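Local coordinates for allophycocyanin beta-18 subunit apoprotein (PDB 6HRK) that binds biliverdin covalently and fluoresces in the far-red, as an artificial biliprotein derived from a far-red-induced allophycocyanin subunit, at residues A[44-47]-A[48-52]; A[11-14]-A[15-19]. The protein carries 18 engineered substitutions. All coordinates share one frame; numbering follows the deposited sequence.

Contact 1 of 2, residues A[44-47]-A[48-52]; sequences YTTR and RYNMC. Engineered in segment 48-52: Cys52 (natural residue Tyr). With BLA (biliverdine IX alpha), chain E.
Thr45 caps the start of the helix that carries the biliverdin: its OG1 accepts the backbone N-H of Arg48 at 3.2 Å in a nearly straight bond (165°). With chi1 at 61° the hydroxyl oxygen stands between the backbone N and carbonyl carbon of Thr45, a position that turns it to the first turn of the helix, where it also lies 3.3 Å from Arg48 CG. From the next residue on, the amides are served by main-chain carbonyls: Tyr49 N by Thr45 O, Asn50 N by Thr46 O and Met51 N by Arg47 O. As an N-cap residue does, Thr45 thus takes up through OG1 the Arg48 amide, which lies just ahead of the first main-chain bond of this series.

Outside this backbone scaffold, Thr46 and Asn50 run side by side, with Thr46 CG2 3.6 Å from Asn50 ND2. Met51 bends at its thioether, which brings CE to 3.6 Å from Arg47 CG and over one face of the Arg47 guanidinium, near its rim. The same methyl lies 3.7 Å from CAD of the biliverdin, while Arg48 CB approaches the pigment's CMD methyl. The engineered Cys52 is bonded through SG to the pigment's CAC. Arg54 and Asp55, farther along helix 46-69, add hydrogen bonds to the biliverdin, and Tyr49 sends its hydroxyl close to Lys23 of helix 18-32.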
loop_
_atom_site.group_PDB
_atom_site.type_symbol
_atom_site.label_atom_id
_atom_site.label_comp_id
_atom_site.label_asym_id
_atom_site.label_seq_id
_atom_site.Cartn_x
_atom_site.Cartn_y
_atom_site.Cartn_z
ATOM N N TYR A 44 7.316 8.368 14.634
ATOM C CA TYR A 44 8.168 9.306 15.380
ATOM C C TYR A 44 9.527 8.683 15.695
ATOM O O TYR A 44 10.566 9.199 15.280
ATOM C CB TYR A 44 7.494 9.770 16.684
ATOM C CG TYR A 44 8.378 10.682 17.522
ATOM C CD1 TYR A 44 8.898 11.858 16.983
ATOM C CD2 TYR A 44 8.711 10.363 18.843
ATOM C CE1 TYR A 44 9.718 12.696 17.725
ATOM C CE2 TYR A 44 9.530 11.197 19.598
ATOM C CZ TYR A 44 10.032 12.361 19.034
ATOM O OH TYR A 44 10.842 13.199 19.767
ATOM N N THR A 45 9.503 7.570 16.422
ATOM C CA THR A 45 10.719 6.833 16.767
ATOM C C THR A 45 11.168 5.960 15.595
ATOM O O THR A 45 10.437 5.800 14.614
ATOM C CB THR A 45 10.497 5.934 17.999
ATOM O OG1 THR A 45 9.469 4.976 17.717
ATOM C CG2 THR A 45 10.086 6.769 19.201
ATOM N N THR A 46 12.370 5.400 15.710
ATOM C CA THR A 46 12.899 4.452 14.725
ATOM C C THR A 46 12.100 3.141 14.737
ATOM O O THR A 46 11.805 2.576 13.681
ATOM C CB THR A 46 14.391 4.148 14.982
ATOM O OG1 THR A 46 15.128 5.376 15.043
ATOM C CG2 THR A 46 14.975 3.258 13.880
ATOM N N ARG A 47 11.761 2.671 15.939
ATOM C CA ARG A 47 10.908 1.493 16.121
ATOM C C ARG A 47 9.588 1.626 15.355
ATOM O O ARG A 47 9.220 0.735 14.587
ATOM C CB ARG A 47 10.638 1.269 17.615
ATOM C CG ARG A 47 9.679 0.132 17.927
ATOM C CD ARG A 47 9.752 -0.283 19.384
ATOM N NE ARG A 47 8.727 -1.278 19.705
ATOM C CZ ARG A 47 8.797 -2.584 19.428
ATOM N NH1 ARG A 47 9.857 -3.115 18.810
ATOM N NH2 ARG A 47 7.785 -3.376 19.776
ATOM N N ARG A 48 8.897 2.745 15.565
ATOM C CA ARG A 48 7.636 3.027 14.871
ATOM C C ARG A 48 7.811 3.187 13.364
ATOM O O ARG A 48 6.990 2.678 12.600
ATOM C CB ARG A 48 6.964 4.279 15.443
ATOM C CG ARG A 48 6.424 4.091 16.847
ATOM C CD ARG A 48 5.947 5.405 17.436
ATOM N NE ARG A 48 5.277 5.210 18.719
ATOM C CZ ARG A 48 4.975 6.176 19.589
ATOM N NH1 ARG A 48 5.278 7.454 19.343
ATOM N NH2 ARG A 48 4.362 5.858 20.727
ATOM N N TYR A 49 8.865 3.889 12.941
ATOM C CA TYR A 49 9.146 4.075 11.510
ATOM C C TYR A 49 9.390 2.743 10.805
ATOM O O TYR A 49 8.843 2.504 9.723
ATOM C CB TYR A 49 10.347 5.005 11.278
ATOM C CG TYR A 49 10.779 5.053 9.823
ATOM C CD1 TYR A 49 10.068 5.808 8.890
ATOM C CD2 TYR A 49 11.875 4.314 9.371
ATOM C CE1 TYR A 49 10.450 5.843 7.555
ATOM C CE2 TYR A 49 12.262 4.341 8.037
ATOM C CZ TYR A 49 11.546 5.110 7.134
ATOM O OH TYR A 49 11.914 5.147 5.811
ATOM N N ASN A 50 10.219 1.893 11.416
ATOM C CA ASN A 50 10.482 0.543 10.904
ATOM C C ASN A 50 9.213 -0.283 10.721
ATOM O O ASN A 50 9.035 -0.916 9.683
ATOM C CB ASN A 50 11.460 -0.216 11.814
ATOM C CG ASN A 50 12.915 0.159 11.565
ATOM O OD1 ASN A 50 13.311 0.467 10.442
ATOM N ND2 ASN A 50 13.723 0.107 12.614
ATOM N N MET A 51 8.341 -0.270 11.725
ATOM C CA MET A 51 7.037 -0.939 11.624
ATOM C C MET A 51 6.097 -0.256 10.614
ATOM O O MET A 51 5.230 -0.911 10.041
ATOM C CB MET A 51 6.368 -1.046 13.000
ATOM C CG MET A 51 7.074 -2.023 13.929
ATOM S SD MET A 51 6.252 -2.247 15.517
ATOM C CE MET A 51 6.552 -0.648 16.256
ATOM N N CYS A 52 6.285 1.047 10.402
ATOM C CA CYS A 52 5.536 1.810 9.396
ATOM C C CYS A 52 5.880 1.450 7.951
ATOM O O CYS A 52 4.974 1.341 7.118
ATOM C CB CYS A 52 5.680 3.324 9.636
ATOM S SG CYS A 52 4.372 4.360 8.939
HETATM C CHA BLA E . 1.541 -2.178 14.602
HETATM N NA BLA E . 0.605 -3.098 12.349
HETATM C C1A BLA E . 0.827 -3.147 13.685
HETATM C C2A BLA E . 0.221 -4.403 14.200
HETATM C C3A BLA E . -0.352 -5.049 13.117
HETATM C C4A BLA E . -0.079 -4.194 11.925
HETATM C CMA BLA E . -1.092 -6.362 13.165
HETATM C CAA BLA E . 0.228 -4.862 15.646
HETATM C CBA BLA E . 1.091 -6.101 15.871
HETATM C CGA BLA E . 2.500 -5.915 15.365
HETATM O O1A BLA E . 2.789 -6.375 14.240
HETATM O O2A BLA E . 3.323 -5.311 16.084
HETATM C CHB BLA E . -0.510 -4.432 10.487
HETATM N NB BLA E . 0.392 -6.851 10.498
HETATM C C1B BLA E . -0.260 -5.812 9.905
HETATM C C2B BLA E . -0.695 -6.177 8.613
HETATM C C3B BLA E . -0.322 -7.492 8.351
HETATM C C4B BLA E . 0.365 -7.854 9.608
HETATM C CMB BLA E . -1.443 -5.272 7.665
HETATM O OB BLA E . 0.976 -9.174 9.882
HETATM C CAB BLA E . -0.587 -8.295 7.090
HETATM C CBB BLA E . 0.330 -9.491 6.947
HETATM N NC BLA E . 0.898 1.440 10.095
HETATM C C1C BLA E . 0.546 1.806 8.864
HETATM C C2C BLA E . 1.052 3.194 8.612
HETATM C C3C BLA E . 2.258 3.162 9.536
HETATM C C4C BLA E . 1.761 2.387 10.769
HETATM C CMC BLA E . 1.387 3.467 7.151
HETATM O OC BLA E . -0.035 1.123 8.037
HETATM C CAC BLA E . 2.974 4.505 9.750
HETATM C CBC BLA E . 2.199 5.470 10.615
HETATM C CHD BLA E . 2.903 1.701 11.505
HETATM N ND BLA E . 2.096 -0.364 12.803
HETATM C C1D BLA E . 2.662 0.877 12.748
HETATM C C2D BLA E . 3.117 1.251 14.111
HETATM C C3D BLA E . 2.713 0.122 14.971
HETATM C C4D BLA E . 2.075 -0.867 14.067
HETATM C CMD BLA E . 3.807 2.517 14.549
HETATM C CAD BLA E . 2.921 -0.016 16.460
HETATM C CBD BLA E . 1.879 0.756 17.246
HETATM C CGD BLA E . 2.223 0.623 18.707
HETATM O O1D BLA E . 1.499 -0.102 19.418
HETATM O O2D BLA E . 3.224 1.235 19.145
#

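Contact 2 of 2, residues A[11-14]-A[15-19]; sequences AGVI and GTNAA. Engineered in segment 15-19: Thr16 (natural residue Ser).
The C-terminal end of helix 4-16 and the one-residue junction, Asn17, into helix 18-32 form this contact, at the N-terminal part of a phycobilisome-family chain of the globin clan. Its polar focus is Gly12 O, which accepts twice from Thr16, an engineered residue: from the backbone N at 3.0 Å and from the hydroxyl OG1 at 2.6 Å. The two donors reach the oxygen from opposite faces of the carbonyl plane. A chi1 of -59° sets OG1 beside the backbone N of its own residue, turned back along the helix, and the hydroxyl can therefore share the acceptor used by the main chain. On either side of this pair the helical bonding continues, with Gly15 N donating to Ala11 O at 2.8 Å and Asn17 N to Val13 O at 2.9 Å.

At Asn17 the chain leaves helical geometry (phi -96°, psi 35°). Ala18 N still comes within 2.9 Å of Ile14 O, but its N-H is poorly directed and makes no hydrogen bond there; Ala18 CB lies 3.4 Å from the same oxygen. The buried side chain of Ile14 touches Leu60 and Ser64 of helix 46-69 and Val108 of helix 94-115, and Val13 meets Leu112 of the latter. Chemically, the last turn is held by main-chain bonds plus one hydroxyl bond, which ties the Thr16 side chain to its own helix; the series of i to i+4 bonds stops at Ile14 O, and after Asn17 helix 18-32 begins at Ala18.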
loop_
_atom_site.group_PDB
_atom_site.type_symbol
_atom_site.label_atom_id
_atom_site.label_comp_id
_atom_site.label_asym_id
_atom_site.label_seq_id
_atom_site.Cartn_x
_atom_site.Cartn_y
_atom_site.Cartn_z
ATOM N N ALA A 11 3.588 -7.989 -11.214
ATOM C CA ALA A 11 4.158 -8.423 -9.932
ATOM C C ALA A 11 5.681 -8.567 -9.985
ATOM O O ALA A 11 6.351 -8.411 -8.964
ATOM C CB ALA A 11 3.516 -9.722 -9.467
ATOM N N GLY A 12 6.214 -8.873 -11.168
ATOM C CA GLY A 12 7.657 -8.849 -11.407
ATOM C C GLY A 12 8.253 -7.466 -11.200
ATOM O O GLY A 12 9.293 -7.328 -10.553
ATOM N N VAL A 13 7.579 -6.447 -11.736
ATOM C CA VAL A 13 8.006 -5.049 -11.594
ATOM C C VAL A 13 7.882 -4.579 -10.138
ATOM O O VAL A 13 8.773 -3.891 -9.635
ATOM C CB VAL A 13 7.214 -4.102 -12.534
ATOM C CG1 VAL A 13 7.558 -2.635 -12.277
ATOM C CG2 VAL A 13 7.477 -4.446 -13.998
ATOM N N ILE A 14 6.789 -4.957 -9.472
ATOM C CA ILE A 14 6.558 -4.577 -8.074
ATOM C C ILE A 14 7.541 -5.301 -7.149
ATOM O O ILE A 14 8.123 -4.682 -6.259
ATOM C CB ILE A 14 5.105 -4.860 -7.618
ATOM C CG1 ILE A 14 4.103 -4.039 -8.447
ATOM C CG2 ILE A 14 4.934 -4.526 -6.136
ATOM C CD1 ILE A 14 2.677 -4.548 -8.381
ATOM N N GLY A 15 7.711 -6.606 -7.359
ATOM C CA GLY A 15 8.670 -7.409 -6.596
ATOM C C GLY A 15 10.113 -6.956 -6.758
ATOM O O GLY A 15 10.892 -7.006 -5.803
ATOM N N THR A 16 10.467 -6.521 -7.969
ATOM C CA THR A 16 11.796 -5.970 -8.248
ATOM C C THR A 16 11.972 -4.621 -7.550
ATOM O O THR A 16 12.953 -4.419 -6.836
ATOM C CB THR A 16 12.039 -5.806 -9.767
ATOM O OG1 THR A 16 11.911 -7.078 -10.414
ATOM C CG2 THR A 16 13.437 -5.247 -10.052
ATOM N N ASN A 17 11.002 -3.725 -7.742
ATOM C CA ASN A 17 11.049 -2.360 -7.198
ATOM C C ASN A 17 10.295 -2.215 -5.862
ATOM O O ASN A 17 9.722 -1.159 -5.582
ATOM C CB ASN A 17 10.479 -1.365 -8.227
ATOM C CG ASN A 17 11.138 -1.477 -9.598
ATOM O OD1 ASN A 17 11.427 -2.571 -10.077
ATOM N ND2 ASN A 17 11.359 -0.335 -10.242
ATOM N N ALA A 18 10.323 -3.257 -5.028
ATOM C CA ALA A 18 9.530 -3.296 -3.792
ATOM C C ALA A 18 10.021 -2.294 -2.749
ATOM O O ALA A 18 9.229 -1.516 -2.208
ATOM C CB ALA A 18 9.536 -4.702 -3.204
ATOM N N ALA A 19 11.326 -2.324 -2.479
ATOM C CA ALA A 19 11.946 -1.446 -1.479
ATOM C C ALA A 19 11.848 0.038 -1.845
ATOM O O ALA A 19 11.596 0.868 -0.975
ATOM C CB ALA A 19 13.401 -1.839 -1.257
#

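How the contacts relate
The two contacts lie in series along the chain, contact 2 closing at the beginning of helix 18-32 and contact 1 opening at the start of the next helix, 46-69. Their centres are 23 Å apart and their nearest atoms about 8 Å, without touching. Helix 46-69 links them: contact 1 spans its N-cap and first turns, and farther along it Leu60, Ser64 and Val68 receive side chains of contact 2. The biliverdin belongs to contact 1 alone, through Arg48, Met51 and Cys52 of its pocket. Contact 1 is a helix start; contact 2 is the end of one helix together with the start of the next.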